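Local coordinates for protein beta-lactamase (Burkholderia cenocepacia, PDB 5E2G) that probably hydrolyses beta-lactam antibiotics to substituted beta-amino acids, as a member of the class C beta-lactamase family, at residues 17-29 with 39-52. Residues are numbered along the deposited sequence; the frame is centred on the assembly and turned at random.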
loop_
_atom_site.group_PDB
_atom_site.type_symbol
_atom_site.label_atom_id
_atom_site.label_comp_id
_atom_site.label_asym_id
_atom_site.label_seq_id
_atom_site.Cartn_x
_atom_site.Cartn_y
_atom_site.Cartn_z
ATOM N N LEU A 17 5.781 7.598 20.733
ATOM C CA LEU A 17 6.134 6.570 19.762
ATOM C C LEU A 17 7.563 6.746 19.267
ATOM O O LEU A 17 8.364 5.805 19.283
ATOM C CB LEU A 17 5.157 6.614 18.589
ATOM C CG LEU A 17 4.220 5.431 18.371
ATOM C CD1 LEU A 17 4.110 5.153 16.885
ATOM C CD2 LEU A 17 4.665 4.191 19.133
HETATM N N MSE A 18 7.896 7.942 18.808
HETATM C CA MSE A 18 9.231 8.181 18.299
HETATM C C MSE A 18 10.216 8.058 19.442
HETATM O O MSE A 18 11.372 7.690 19.256
HETATM C CB MSE A 18 9.311 9.552 17.646
HETATM C CG MSE A 18 8.295 9.738 16.545
HETATM SE SE MSE A 18 8.316 11.548 15.877
HETATM C CE MSE A 18 10.213 11.654 15.459
ATOM N N LYS A 19 9.734 8.352 20.646
ATOM C CA LYS A 19 10.571 8.214 21.828
ATOM C C LYS A 19 10.905 6.750 22.086
ATOM O O LYS A 19 12.077 6.357 22.111
ATOM C CB LYS A 19 9.863 8.836 23.032
ATOM C CG LYS A 19 10.730 9.031 24.260
ATOM C CD LYS A 19 9.901 9.616 25.385
ATOM C CE LYS A 19 10.752 9.973 26.595
ATOM N NZ LYS A 19 11.431 8.790 27.191
ATOM N N GLN A 20 9.877 5.919 22.252
ATOM C CA GLN A 20 10.112 4.540 22.663
ATOM C C GLN A 20 10.841 3.735 21.601
ATOM O O GLN A 20 11.600 2.819 21.935
ATOM C CB GLN A 20 8.799 3.848 22.994
ATOM C CG GLN A 20 9.023 2.522 23.664
ATOM C CD GLN A 20 7.864 1.596 23.489
ATOM O OE1 GLN A 20 6.784 2.019 23.081
ATOM N NE2 GLN A 20 8.072 0.318 23.787
ATOM N N TYR A 21 10.619 4.042 20.328
ATOM C CA TYR A 21 11.213 3.280 19.244
ATOM C C TYR A 21 12.350 4.017 18.566
ATOM O O TYR A 21 12.928 3.488 17.612
ATOM C CB TYR A 21 10.132 2.884 18.238
ATOM C CG TYR A 21 9.132 1.976 18.904
ATOM C CD1 TYR A 21 9.501 0.701 19.298
ATOM C CD2 TYR A 21 7.849 2.409 19.196
ATOM C CE1 TYR A 21 8.623 -0.124 19.934
ATOM C CE2 TYR A 21 6.957 1.587 19.831
ATOM C CZ TYR A 21 7.347 0.318 20.197
ATOM O OH TYR A 21 6.460 -0.520 20.833
ATOM N N ALA A 22 12.707 5.203 19.059
ATOM C CA ALA A 22 13.861 5.945 18.565
ATOM C C ALA A 22 13.747 6.174 17.063
ATOM O O ALA A 22 14.650 5.851 16.292
ATOM C CB ALA A 22 15.169 5.230 18.918
ATOM N N ILE A 23 12.607 6.706 16.647
ATOM C CA ILE A 23 12.382 7.089 15.257
ATOM C C ILE A 23 12.933 8.500 15.075
ATOM O O ILE A 23 12.451 9.426 15.749
ATOM C CB ILE A 23 10.900 7.028 14.880
ATOM C CG1 ILE A 23 10.310 5.679 15.287
ATOM C CG2 ILE A 23 10.735 7.241 13.396
ATOM C CD1 ILE A 23 11.040 4.505 14.695
ATOM N N PRO A 24 13.943 8.702 14.223
ATOM C CA PRO A 24 14.458 10.067 14.017
ATOM C C PRO A 24 13.403 11.035 13.518
ATOM O O PRO A 24 13.402 12.203 13.925
ATOM C CB PRO A 24 15.579 9.864 12.987
ATOM C CG PRO A 24 16.023 8.451 13.201
ATOM C CD PRO A 24 14.777 7.685 13.559
ATOM N N GLY A 25 12.491 10.579 12.669
ATOM C CA GLY A 25 11.523 11.482 12.085
ATOM C C GLY A 25 10.264 10.768 11.659
ATOM O O GLY A 25 10.252 9.560 11.405
HETATM N N MSE A 26 9.190 11.545 11.589
HETATM C CA MSE A 26 7.910 11.085 11.078
HETATM C C MSE A 26 7.199 12.216 10.363
HETATM O O MSE A 26 7.353 13.374 10.710
HETATM C CB MSE A 26 7.007 10.560 12.198
HETATM C CG MSE A 26 7.537 9.362 12.929
HETATM SE SE MSE A 26 6.128 8.554 13.962
HETATM C CE MSE A 26 4.985 7.929 12.504
ATOM N N ALA A 27 6.405 11.871 9.363
ATOM C CA ALA A 27 5.499 12.811 8.728
ATOM C C ALA A 27 4.095 12.242 8.836
ATOM O O ALA A 27 3.874 11.068 8.520
ATOM C CB ALA A 27 5.883 13.062 7.270
ATOM N N ILE A 28 3.163 13.061 9.316
ATOM C CA ILE A 28 1.795 12.639 9.590
ATOM C C ILE A 28 0.866 13.465 8.721
ATOM O O ILE A 28 0.893 14.699 8.780
ATOM C CB ILE A 28 1.424 12.816 11.071
ATOM C CG1 ILE A 28 2.565 12.356 11.994
ATOM C CG2 ILE A 28 0.110 12.115 11.364
ATOM C CD1 ILE A 28 2.890 10.886 11.925
ATOM N N GLY A 29 0.038 12.795 7.932
ATOM C CA GLY A 29 -0.996 13.446 7.141
ATOM C C GLY A 29 -2.357 13.132 7.735
ATOM O O GLY A 29 -2.634 11.985 8.088
ATOM N N PHE A 39 1.874 17.165 9.393
ATOM C CA PHE A 39 2.631 17.531 10.582
ATOM C C PHE A 39 3.952 16.778 10.569
ATOM O O PHE A 39 3.959 15.542 10.593
ATOM C CB PHE A 39 1.836 17.205 11.847
ATOM C CG PHE A 39 0.467 17.817 11.870
ATOM C CD1 PHE A 39 0.312 19.194 11.948
ATOM C CD2 PHE A 39 -0.661 17.023 11.803
ATOM C CE1 PHE A 39 -0.939 19.765 11.965
ATOM C CE2 PHE A 39 -1.916 17.587 11.823
ATOM C CZ PHE A 39 -2.056 18.962 11.901
ATOM N N ASP A 40 5.061 17.514 10.529
ATOM C CA ASP A 40 6.387 16.922 10.430
ATOM C C ASP A 40 7.051 16.887 11.799
ATOM O O ASP A 40 6.867 17.796 12.613
ATOM C CB ASP A 40 7.265 17.693 9.437
ATOM C CG ASP A 40 6.811 17.522 7.982
ATOM O OD1 ASP A 40 6.278 16.446 7.631
ATOM O OD2 ASP A 40 6.982 18.472 7.189
ATOM N N TYR A 41 7.824 15.833 12.048
ATOM C CA TYR A 41 8.505 15.655 13.324
ATOM C C TYR A 41 9.931 15.170 13.104
ATOM O O TYR A 41 10.178 14.305 12.261
ATOM C CB TYR A 41 7.769 14.655 14.222
ATOM C CG TYR A 41 6.361 15.064 14.577
ATOM C CD1 TYR A 41 5.298 14.778 13.730
ATOM C CD2 TYR A 41 6.091 15.733 15.762
ATOM C CE1 TYR A 41 4.008 15.151 14.050
ATOM C CE2 TYR A 41 4.813 16.110 16.089
ATOM C CZ TYR A 41 3.772 15.818 15.231
ATOM O OH TYR A 41 2.492 16.201 15.566
ATOM N N GLY A 42 10.867 15.716 13.870
ATOM C CA GLY A 42 12.193 15.136 13.892
ATOM C C GLY A 42 12.985 15.388 12.618
ATOM O O GLY A 42 12.831 16.415 11.953
ATOM N N VAL A 43 13.847 14.422 12.279
ATOM C CA VAL A 43 14.931 14.630 11.325
ATOM C C VAL A 43 14.975 13.511 10.286
ATOM O O VAL A 43 14.584 12.368 10.550
ATOM C CB VAL A 43 16.296 14.748 12.045
ATOM C CG1 VAL A 43 16.389 16.080 12.790
ATOM C CG2 VAL A 43 16.495 13.585 13.013
HETATM N N MSE A 44 15.490 13.854 9.103
HETATM C CA MSE A 44 15.572 12.963 7.946
HETATM C C MSE A 44 16.708 11.964 8.025
HETATM O O MSE A 44 16.626 10.882 7.436
HETATM C CB MSE A 44 15.764 13.773 6.663
HETATM C CG MSE A 44 14.649 14.722 6.314
HETATM SE SE MSE A 44 15.017 15.637 4.632
HETATM C CE MSE A 44 15.754 14.150 3.618
ATOM N N SER A 45 17.779 12.349 8.720
ATOM C CA SER A 45 19.025 11.588 8.721
ATOM C C SER A 45 19.838 11.940 9.957
ATOM O O SER A 45 20.135 13.114 10.189
ATOM C CB SER A 45 19.839 11.879 7.458
ATOM O OG SER A 45 21.135 11.316 7.545
ATOM N N LYS A 46 20.216 10.918 10.731
ATOM C CA LYS A 46 20.980 11.123 11.960
ATOM C C LYS A 46 22.370 11.673 11.694
ATOM O O LYS A 46 22.972 12.278 12.587
ATOM C CB LYS A 46 21.110 9.813 12.735
ATOM C CG LYS A 46 20.001 9.512 13.724
ATOM C CD LYS A 46 20.293 8.188 14.407
ATOM C CE LYS A 46 19.244 7.840 15.433
ATOM N NZ LYS A 46 19.611 6.607 16.187
ATOM N N GLN A 47 22.901 11.463 10.497
ATOM C CA GLN A 47 24.242 11.945 10.202
ATOM C C GLN A 47 24.231 13.404 9.776
ATOM O O GLN A 47 25.177 14.142 10.077
ATOM C CB GLN A 47 24.884 11.075 9.123
ATOM C CG GLN A 47 26.265 11.519 8.698
ATOM C CD GLN A 47 26.247 12.278 7.383
ATOM O OE1 GLN A 47 25.602 11.856 6.424
ATOM N NE2 GLN A 47 26.958 13.405 7.333
ATOM N N THR A 48 23.166 13.845 9.106
ATOM C CA THR A 48 23.057 15.219 8.635
ATOM C C THR A 48 22.052 16.060 9.409
ATOM O O THR A 48 21.989 17.272 9.182
ATOM C CB THR A 48 22.670 15.255 7.153
ATOM O OG1 THR A 48 21.242 15.266 7.035
ATOM C CG2 THR A 48 23.218 14.037 6.437
ATOM N N GLY A 49 21.247 15.457 10.282
ATOM C CA GLY A 49 20.354 16.206 11.147
ATOM C C GLY A 49 19.348 17.096 10.444
ATOM O O GLY A 49 18.726 17.952 11.079
ATOM N N LYS A 50 19.178 16.901 9.144
ATOM C CA LYS A 50 18.244 17.713 8.371
ATOM C C LYS A 50 16.804 17.373 8.754
ATOM O O LYS A 50 16.453 16.191 8.836
ATOM C CB LYS A 50 18.482 17.488 6.878
ATOM C CG LYS A 50 17.669 18.402 5.976
ATOM C CD LYS A 50 18.248 18.467 4.567
ATOM C CE LYS A 50 18.133 17.128 3.862
ATOM N NZ LYS A 50 18.606 17.196 2.451
ATOM N N PRO A 51 15.950 18.363 8.998
ATOM C CA PRO A 51 14.616 18.081 9.533
ATOM C C PRO A 51 13.649 17.596 8.465
ATOM O O PRO A 51 13.803 17.854 7.270
ATOM C CB PRO A 51 14.170 19.437 10.085
ATOM C CG PRO A 51 14.853 20.411 9.209
ATOM C CD PRO A 51 16.196 19.810 8.883
ATOM N N VAL A 52 12.623 16.889 8.935
ATOM C CA VAL A 52 11.561 16.445 8.050
ATOM C C VAL A 52 10.758 17.658 7.606
ATOM O O VAL A 52 10.288 18.446 8.437
ATOM C CB VAL A 52 10.674 15.405 8.751
ATOM C CG1 VAL A 52 9.493 15.061 7.887
ATOM C CG2 VAL A 52 11.466 14.154 9.083
#
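M26 and I28 pair with Y41 and F39 through two rings of backbone hydrogen bonds that zip the antiparallel strands 25-29 and 39-42 together. In the first, M26 N gives to Y41 O at 3.0 Å and M26 O takes Y41 N; in the second, F39 N reaches I28 O at 2.7 Å while I28 N gives to F39 O. Beyond the glycine pair G25/G42 the ladder gains one more bond, V43 N to P24 O at 2.8 Å, with the donor well above the carbonyl plane. G25 CA also lies 3.1 Å from Y41 O in a CA-H...O contact and sits beside V52 CG2. G42 CA makes a matching CA-H...O contact to P24 O, and G42 has positive phi.

On the sheet face of M26, I28, F39 and Y41, the Y41 ring turns its edge to M26 O, and I28 CG1 meets Y41 CE1 at 3.8 Å. M18 descends from the helix with CG beside its backbone N (chi1 -56°) and chi2 extended, which places its selenium 3.6 Å from Y41 CB and 5.2 Å from the ring centroid, an oblique Met-aromatic contact with selenium in place of sulfur; the bend at chi3 (54°) brings CE toward Y41 CB and O. A27 lies on the other face, its CB 3.4 Å from D40 OD1 and close to V52 CG1. Toward the loop, P24 CB packs on V43 CG2, and the extended K46 chain crosses the proline ring at CG.

Further out, T11 bonds the Y41 hydroxyl and R7 makes a cation-pi contact with its ring, while N339 accepts from G25 N. A Schellman motif at A22 ends helix 3-21, which packs on the face carrying M26, F39 and Y41. Strands 25-32 and 35-42 form an antiparallel beta hairpin at the edge of the large sheet, with 35-42 outermost and 25-32 joining it to strand 332-338.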